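Local coordinates for putative exported protein (Bordetella pertussis Tohama I, PDB 2PFY) that binds pyroglutamic acid in the periplasm as a DctP-type solute receptor and probably delivers it to a tripartite ATP-independent transporter, at residues 67-80 with 95-107. Residues are numbered along the deposited sequence; the frame is centred on the assembly and turned at random.
Sequences VSALGNEDPLFEID and LWKATRPLLAQRL
Residues 74-80 run against helix 89-108 in the opposite chain direction: Asp74 faces Arg106, Phe77 faces Leu103 at 6.9 Å between CA atoms, and Asp80 faces Leu95. At the Asp74 end a salt bridge closes the contact. Arg106 NH1 donates to Asp74 OD2 at 2.8 Å. NH1 approaches the syn side of OD2 but 30° out of the carboxylate plane; the bond is fairly straight (158°) and lies near the guanidinium plane. The arginine chain bends at chi2 (-77°), which brings its end back over Leu76. Leu76 CD1 sits over the centre of one guanidinium face, 3.4 Å from Arg106 CZ. Asp74 OD1 accepts from Leu76 N at 3.2 Å, an Asx turn that ties the carboxylate to the start of the 3-10 segment 75-80. Arg106 NH2 has a second acid, Asp291, so the guanidinium is held by two carboxylates.

Phe77 forms the apolar centre. Leu103 CD2 makes a CH-pi contact over the middle of one ring face, 3.8 Å from the Phe77 centroid. Leu107 CG and Arg106 CB lie at the ring edge. The other branch of Leu103 reaches Val67, with CD1 3.6 Å from Val67 CG1. Further along, Ile79 packs on Leu95 and Thr99. Thr99 holds CG2 anti to its backbone N, near Leu76 O. Its OG1 touches Ile79 CG2 and also donates to Leu95 O at 2.7 Å, from above the carbonyl plane.

In this periplasmic binding protein fold, the loop after strand 62-66 and helix 89-108 pack together against one five-stranded mixed sheet. Val67 and Phe77 touch Phe210 of its strand 208-214. Leu103 and Leu107 lie on Leu114 of its strand 112-119. Helix 290-300 meets Leu95 and Leu102 through Leu295.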
ATOM      1  N   VAL A  67      -0.058   2.748   3.810  1.00 21.48           N
ATOM      2  CA  VAL A  67      -0.953   3.337   4.831  1.00 23.03           C
ATOM      3  C   VAL A  67      -1.261   2.320   5.939  1.00 24.27           C
ATOM      4  O   VAL A  67      -1.090   2.607   7.152  1.00 24.98           O
ATOM      5  CB  VAL A  67      -2.290   3.874   4.180  1.00 23.59           C
ATOM      6  CG1 VAL A  67      -3.312   4.293   5.268  1.00 23.29           C
ATOM      7  CG2 VAL A  67      -1.998   5.025   3.217  1.00 23.02           C
ATOM      8  N   SER A  68      -1.654   1.109   5.519  1.00 23.83           N
ATOM      9  CA  SER A  68      -2.011   0.046   6.452  1.00 24.28           C
ATOM     10  C   SER A  68      -0.842  -0.480   7.298  1.00 24.71           C
ATOM     11  O   SER A  68      -1.050  -1.305   8.190  1.00 24.73           O
ATOM     12  CB  SER A  68      -2.717  -1.095   5.699  1.00 24.31           C
ATOM     13  OG  SER A  68      -1.870  -1.578   4.663  1.00 24.47           O
ATOM     14  N   ALA A  69       0.384   0.002   7.055  1.00 25.08           N
ATOM     15  CA  ALA A  69       1.496  -0.265   7.982  1.00 25.43           C
ATOM     16  C   ALA A  69       1.245   0.371   9.368  1.00 25.85           C
ATOM     17  O   ALA A  69       1.859  -0.035  10.357  1.00 25.76           O
ATOM     18  CB  ALA A  69       2.838   0.213   7.412  1.00 25.09           C
ATOM     19  N   LEU A  70       0.359   1.358   9.426  1.00 26.37           N
ATOM     20  CA  LEU A  70      -0.024   1.989  10.703  1.00 28.60           C
ATOM     21  C   LEU A  70      -1.251   1.356  11.379  1.00 30.36           C
ATOM     22  O   LEU A  70      -1.679   1.821  12.441  1.00 30.88           O
ATOM     23  CB  LEU A  70      -0.211   3.501  10.524  1.00 28.16           C
ATOM     24  CG  LEU A  70       1.070   4.376  10.380  1.00 27.76           C
ATOM     25  CD1 LEU A  70       1.945   3.988   9.183  1.00 25.70           C
ATOM     26  CD2 LEU A  70       0.657   5.832  10.267  1.00 28.13           C
ATOM     27  N   GLY A  71      -1.768   0.272  10.781  1.00 31.33           N
ATOM     28  CA  GLY A  71      -3.026  -0.364  11.184  1.00 33.36           C
ATOM     29  C   GLY A  71      -3.062  -0.950  12.591  1.00 35.27           C
ATOM     30  O   GLY A  71      -4.057  -0.809  13.298  1.00 34.51           O
ATOM     31  N   ASN A  72      -1.982  -1.605  13.007  1.00 37.30           N
ATOM     32  CA  ASN A  72      -1.916  -2.145  14.364  1.00 40.17           C
ATOM     33  C   ASN A  72      -2.118  -1.036  15.403  1.00 40.72           C
ATOM     34  O   ASN A  72      -2.885  -1.192  16.352  1.00 40.56           O
ATOM     35  CB  ASN A  72      -0.593  -2.873  14.585  1.00 41.04           C
ATOM     36  CG  ASN A  72      -0.779  -4.252  15.186  1.00 44.93           C
ATOM     37  OD1 ASN A  72      -1.598  -4.446  16.095  1.00 48.01           O
ATOM     38  ND2 ASN A  72      -0.005  -5.222  14.696  1.00 47.46           N
ATOM     39  N   GLU A  73      -1.469   0.101  15.184  1.00 41.18           N
ATOM     40  CA  GLU A  73      -1.558   1.247  16.085  1.00 42.16           C
ATOM     41  C   GLU A  73      -2.890   2.009  16.025  1.00 41.89           C
ATOM     42  O   GLU A  73      -3.366   2.520  17.043  1.00 42.07           O
ATOM     43  CB  GLU A  73      -0.381   2.198  15.835  1.00 42.72           C
ATOM     44  CG  GLU A  73       0.972   1.654  16.324  1.00 45.47           C
ATOM     45  CD  GLU A  73       1.517   0.495  15.486  1.00 50.56           C
ATOM     46  OE1 GLU A  73       1.336   0.499  14.236  1.00 52.62           O
ATOM     47  OE2 GLU A  73       2.135  -0.421  16.078  1.00 51.15           O
ATOM     48  N   ASP A  74      -3.498   2.093  14.848  1.00 40.64           N
ATOM     49  CA  ASP A  74      -4.741   2.833  14.702  1.00 39.36           C
ATOM     50  C   ASP A  74      -5.538   2.243  13.550  1.00 38.55           C
ATOM     51  O   ASP A  74      -5.115   2.345  12.402  1.00 38.18           O
ATOM     52  CB  ASP A  74      -4.458   4.331  14.494  1.00 39.21           C
ATOM     53  CG  ASP A  74      -5.726   5.167  14.367  1.00 40.23           C
ATOM     54  OD1 ASP A  74      -6.794   4.604  14.061  1.00 39.95           O
ATOM     55  OD2 ASP A  74      -5.663   6.402  14.569  1.00 40.62           O
ATOM     56  N   PRO A  75      -6.721   1.654  13.852  1.00 37.98           N
ATOM     57  CA  PRO A  75      -7.498   0.857  12.895  1.00 36.46           C
ATOM     58  C   PRO A  75      -7.954   1.595  11.647  1.00 35.04           C
ATOM     59  O   PRO A  75      -8.158   0.968  10.618  1.00 34.22           O
ATOM     60  CB  PRO A  75      -8.739   0.431  13.708  1.00 37.06           C
ATOM     61  CG  PRO A  75      -8.349   0.583  15.136  1.00 38.25           C
ATOM     62  CD  PRO A  75      -7.391   1.728  15.172  1.00 37.76           C
ATOM     63  N   LEU A  76      -8.138   2.904  11.733  1.00 33.42           N
ATOM     64  CA  LEU A  76      -8.582   3.665  10.575  1.00 32.85           C
ATOM     65  C   LEU A  76      -7.570   3.544   9.414  1.00 31.34           C
ATOM     66  O   LEU A  76      -7.926   3.807   8.256  1.00 30.07           O
ATOM     67  CB  LEU A  76      -8.786   5.148  10.920  1.00 32.41           C
ATOM     68  CG  LEU A  76      -9.764   5.474  12.071  1.00 34.75           C
ATOM     69  CD1 LEU A  76      -9.844   7.003  12.361  1.00 32.99           C
ATOM     70  CD2 LEU A  76     -11.150   4.894  11.805  1.00 31.49           C
ATOM     71  N   PHE A  77      -6.328   3.179   9.743  1.00 30.52           N
ATOM     72  CA  PHE A  77      -5.240   3.130   8.729  1.00 29.93           C
ATOM     73  C   PHE A  77      -5.241   1.812   7.913  1.00 30.04           C
ATOM     74  O   PHE A  77      -4.469   1.652   6.948  1.00 29.31           O
ATOM     75  CB  PHE A  77      -3.872   3.389   9.386  1.00 29.85           C
ATOM     76  CG  PHE A  77      -3.640   4.848   9.777  1.00 29.88           C
ATOM     77  CD1 PHE A  77      -2.933   5.693   8.946  1.00 28.42           C
ATOM     78  CD2 PHE A  77      -4.146   5.368  10.982  1.00 30.89           C
ATOM     79  CE1 PHE A  77      -2.715   7.042   9.281  1.00 28.86           C
ATOM     80  CE2 PHE A  77      -3.941   6.722  11.323  1.00 29.43           C
ATOM     81  CZ  PHE A  77      -3.217   7.553  10.475  1.00 29.99           C
ATOM     82  N   GLU A  78      -6.109   0.872   8.281  1.00 29.79           N
ATOM     83  CA  GLU A  78      -6.200  -0.390   7.517  1.00 30.31           C
ATOM     84  C   GLU A  78      -7.580  -0.707   6.930  1.00 29.41           C
ATOM     85  O   GLU A  78      -7.837  -1.849   6.502  1.00 28.81           O
ATOM     86  CB  GLU A  78      -5.673  -1.576   8.346  1.00 30.00           C
ATOM     87  CG  GLU A  78      -6.561  -1.891   9.547  1.00 32.26           C
ATOM     88  CD  GLU A  78      -6.025  -2.995  10.435  1.00 32.17           C
ATOM     89  OE1 GLU A  78      -4.788  -3.200  10.516  1.00 33.95           O
ATOM     90  OE2 GLU A  78      -6.868  -3.649  11.080  1.00 35.58           O
ATOM     91  N   ILE A  79      -8.470   0.278   6.885  1.00 28.26           N
ATOM     92  CA  ILE A  79      -9.758   0.049   6.229  1.00 28.24           C
ATOM     93  C   ILE A  79      -9.602  -0.286   4.733  1.00 27.18           C
ATOM     94  O   ILE A  79     -10.456  -0.947   4.154  1.00 27.56           O
ATOM     95  CB  ILE A  79     -10.804   1.227   6.468  1.00 28.14           C
ATOM     96  CG1 ILE A  79     -12.230   0.828   6.083  1.00 29.96           C
ATOM     97  CG2 ILE A  79     -10.441   2.500   5.707  1.00 27.35           C
ATOM     98  CD1 ILE A  79     -12.815  -0.361   6.834  1.00 32.30           C
ATOM     99  N   ASP A  80      -8.505   0.159   4.127  1.00 26.23           N
ATOM    100  CA  ASP A  80      -8.224  -0.099   2.719  1.00 25.45           C
ATOM    101  C   ASP A  80      -7.808  -1.548   2.443  1.00 26.02           C
ATOM    102  O   ASP A  80      -7.602  -1.940   1.272  1.00 25.96           O
ATOM    103  CB  ASP A  80      -7.162   0.902   2.180  1.00 25.69           C
ATOM    104  CG  ASP A  80      -5.762   0.664   2.760  1.00 24.41           C
ATOM    105  OD1 ASP A  80      -5.560  -0.310   3.513  1.00 24.53           O
ATOM    106  OD2 ASP A  80      -4.848   1.464   2.475  1.00 26.00           O
ATOM    107  N   LEU A  95     -13.837   5.344  -0.941  1.00 31.63           N
ATOM    108  CA  LEU A  95     -13.339   4.984   0.380  1.00 30.69           C
ATOM    109  C   LEU A  95     -12.193   5.919   0.823  1.00 30.69           C
ATOM    110  O   LEU A  95     -12.151   6.354   1.980  1.00 30.83           O
ATOM    111  CB  LEU A  95     -12.929   3.497   0.430  1.00 30.46           C
ATOM    112  CG  LEU A  95     -12.405   2.930   1.770  1.00 30.71           C
ATOM    113  CD1 LEU A  95     -13.441   3.106   2.945  1.00 27.14           C
ATOM    114  CD2 LEU A  95     -11.968   1.474   1.668  1.00 28.77           C
ATOM    115  N   TRP A  96     -11.277   6.228  -0.099  1.00 30.04           N
ATOM    116  CA  TRP A  96     -10.120   7.078   0.192  1.00 29.91           C
ATOM    117  C   TRP A  96     -10.563   8.501   0.571  1.00 31.19           C
ATOM    118  O   TRP A  96     -10.076   9.094   1.531  1.00 30.27           O
ATOM    119  CB  TRP A  96      -9.116   7.080  -0.978  1.00 28.14           C
ATOM    120  CG  TRP A  96      -7.994   8.100  -0.801  1.00 26.67           C
ATOM    121  CD1 TRP A  96      -7.797   9.238  -1.535  1.00 25.52           C
ATOM    122  CD2 TRP A  96      -6.960   8.092   0.198  1.00 25.25           C
ATOM    123  NE1 TRP A  96      -6.700   9.920  -1.082  1.00 23.19           N
ATOM    124  CE2 TRP A  96      -6.165   9.248  -0.019  1.00 24.48           C
ATOM    125  CE3 TRP A  96      -6.605   7.201   1.235  1.00 25.04           C
ATOM    126  CZ2 TRP A  96      -5.053   9.561   0.776  1.00 24.32           C
ATOM    127  CZ3 TRP A  96      -5.499   7.506   2.026  1.00 25.37           C
ATOM    128  CH2 TRP A  96      -4.727   8.682   1.781  1.00 25.74           C
ATOM    129  N   LYS A  97     -11.499   9.031  -0.200  1.00 33.19           N
ATOM    130  CA  LYS A  97     -12.058  10.361   0.050  1.00 35.61           C
ATOM    131  C   LYS A  97     -12.668  10.454   1.481  1.00 35.51           C
ATOM    132  O   LYS A  97     -12.486  11.460   2.167  1.00 36.10           O
ATOM    133  CB  LYS A  97     -13.085  10.672  -1.036  1.00 35.90           C
ATOM    134  CG  LYS A  97     -12.758  11.904  -1.896  1.00 42.18           C
ATOM    135  CD  LYS A  97     -14.058  12.435  -2.587  1.00 47.65           C
ATOM    136  CE  LYS A  97     -14.496  13.816  -2.032  1.00 50.10           C
ATOM    137  NZ  LYS A  97     -15.961  13.866  -1.720  1.00 51.22           N
ATOM    138  N   ALA A  98     -13.334   9.390   1.936  1.00 35.39           N
ATOM    139  CA  ALA A  98     -13.846   9.259   3.322  1.00 34.87           C
ATOM    140  C   ALA A  98     -12.763   8.991   4.378  1.00 35.03           C
ATOM    141  O   ALA A  98     -12.932   9.345   5.557  1.00 34.31           O
ATOM    142  CB  ALA A  98     -14.892   8.121   3.400  1.00 35.38           C
ATOM    143  N   THR A  99     -11.679   8.325   3.973  1.00 33.06           N
ATOM    144  CA  THR A  99     -10.622   7.915   4.911  1.00 32.79           C
ATOM    145  C   THR A  99      -9.618   9.042   5.167  1.00 32.95           C
ATOM    146  O   THR A  99      -9.225   9.299   6.331  1.00 32.00           O
ATOM    147  CB  THR A  99      -9.879   6.668   4.383  1.00 32.71           C
ATOM    148  OG1 THR A  99     -10.816   5.604   4.190  1.00 31.88           O
ATOM    149  CG2 THR A  99      -8.815   6.201   5.339  1.00 31.87           C
ATOM    150  N   ARG A 100      -9.225   9.708   4.079  1.00 32.05           N
ATOM    151  CA  ARG A 100      -8.145  10.698   4.092  1.00 32.30           C
ATOM    152  C   ARG A 100      -8.224  11.760   5.218  1.00 32.04           C
ATOM    153  O   ARG A 100      -7.244  11.929   5.948  1.00 30.82           O
ATOM    154  CB  ARG A 100      -8.050  11.394   2.743  1.00 32.90           C
ATOM    155  CG  ARG A 100      -6.705  12.049   2.544  1.00 34.44           C
ATOM    156  CD  ARG A 100      -6.659  12.936   1.335  1.00 40.09           C
ATOM    157  NE  ARG A 100      -5.423  13.713   1.381  1.00 47.19           N
ATOM    158  CZ  ARG A 100      -4.863  14.272   0.322  1.00 49.76           C
ATOM    159  NH1 ARG A 100      -5.459  14.164  -0.851  1.00 54.46           N
ATOM    160  NH2 ARG A 100      -3.728  14.941   0.437  1.00 49.43           N
ATOM    161  N   PRO A 101      -9.372  12.491   5.342  1.00 32.51           N
ATOM    162  CA  PRO A 101      -9.344  13.557   6.365  1.00 32.60           C
ATOM    163  C   PRO A 101      -9.161  13.021   7.781  1.00 32.44           C
ATOM    164  O   PRO A 101      -8.488  13.666   8.585  1.00 33.06           O
ATOM    165  CB  PRO A 101     -10.691  14.293   6.184  1.00 32.80           C
ATOM    166  CG  PRO A 101     -11.529  13.431   5.358  1.00 32.98           C
ATOM    167  CD  PRO A 101     -10.645  12.484   4.592  1.00 32.21           C
ATOM    168  N   LEU A 102      -9.739  11.856   8.074  1.00 31.97           N
ATOM    169  CA  LEU A 102      -9.525  11.183   9.352  1.00 32.31           C
ATOM    170  C   LEU A 102      -8.067  10.815   9.614  1.00 31.89           C
ATOM    171  O   LEU A 102      -7.551  10.995  10.734  1.00 32.17           O
ATOM    172  CB  LEU A 102     -10.414   9.937   9.453  1.00 32.67           C
ATOM    173  CG  LEU A 102     -11.902  10.228   9.670  1.00 35.70           C
ATOM    174  CD1 LEU A 102     -12.728   8.951   9.464  1.00 36.84           C
ATOM    175  CD2 LEU A 102     -12.131  10.824  11.059  1.00 37.38           C
ATOM    176  N   LEU A 103      -7.398  10.287   8.589  1.00 30.11           N
ATOM    177  CA  LEU A 103      -5.970   9.979   8.700  1.00 29.43           C
ATOM    178  C   LEU A 103      -5.121  11.236   8.921  1.00 28.54           C
ATOM    179  O   LEU A 103      -4.158  11.205   9.650  1.00 27.72           O
ATOM    180  CB  LEU A 103      -5.472   9.263   7.430  1.00 28.73           C
ATOM    181  CG  LEU A 103      -6.170   7.952   6.998  1.00 26.55           C
ATOM    182  CD1 LEU A 103      -5.298   7.159   6.018  1.00 28.32           C
ATOM    183  CD2 LEU A 103      -6.537   7.040   8.171  1.00 25.86           C
ATOM    184  N   ALA A 104      -5.480  12.319   8.251  1.00 28.79           N
ATOM    185  CA  ALA A 104      -4.725  13.555   8.303  1.00 29.66           C
ATOM    186  C   ALA A 104      -4.818  14.140   9.713  1.00 30.96           C
ATOM    187  O   ALA A 104      -3.834  14.684  10.263  1.00 31.07           O
ATOM    188  CB  ALA A 104      -5.249  14.541   7.221  1.00 29.14           C
ATOM    189  N   GLN A 105      -5.998  13.980  10.313  1.00 31.45           N
ATOM    190  CA  GLN A 105      -6.203  14.426  11.669  1.00 33.25           C
ATOM    191  C   GLN A 105      -5.477  13.553  12.667  1.00 32.17           C
ATOM    192  O   GLN A 105      -4.784  14.083  13.537  1.00 31.93           O
ATOM    193  CB  GLN A 105      -7.697  14.571  11.980  1.00 33.85           C
ATOM    194  CG  GLN A 105      -8.283  15.841  11.321  1.00 40.83           C
ATOM    195  CD  GLN A 105      -7.306  17.061  11.323  1.00 48.83           C
ATOM    196  OE1 GLN A 105      -6.846  17.528  12.390  1.00 52.84           O
ATOM    197  NE2 GLN A 105      -6.998  17.572  10.120  1.00 50.52           N
ATOM    198  N   ARG A 106      -5.564  12.233  12.502  1.00 32.34           N
ATOM    199  CA  ARG A 106      -4.836  11.306  13.393  1.00 31.99           C
ATOM    200  C   ARG A 106      -3.325  11.504  13.291  1.00 31.34           C
ATOM    201  O   ARG A 106      -2.615  11.388  14.297  1.00 31.11           O
ATOM    202  CB  ARG A 106      -5.204   9.830  13.154  1.00 33.09           C
ATOM    203  CG  ARG A 106      -6.680   9.449  13.465  1.00 35.27           C
ATOM    204  CD  ARG A 106      -6.983   9.311  14.983  1.00 38.75           C
ATOM    205  NE  ARG A 106      -8.416   9.090  15.242  1.00 42.15           N
ATOM    206  CZ  ARG A 106      -8.987   7.910  15.490  1.00 45.25           C
ATOM    207  NH1 ARG A 106      -8.279   6.789  15.520  1.00 48.77           N
ATOM    208  NH2 ARG A 106     -10.290   7.845  15.690  1.00 46.17           N
ATOM    209  N   LEU A 107      -2.831  11.787  12.087  1.00 29.60           N
ATOM    210  CA  LEU A 107      -1.397  12.035  11.913  1.00 29.96           C
ATOM    211  C   LEU A 107      -0.941  13.379  12.501  1.00 30.03           C
ATOM    212  O   LEU A 107       0.132  13.475  13.093  1.00 28.19           O
ATOM    213  CB  LEU A 107      -1.010  11.957  10.434  1.00 29.64           C
ATOM    214  CG  LEU A 107      -1.038  10.557   9.788  1.00 29.04           C
ATOM    215  CD1 LEU A 107      -0.886  10.759   8.300  1.00 28.35           C
ATOM    216  CD2 LEU A 107       0.032   9.593  10.337  1.00 26.66           C
TER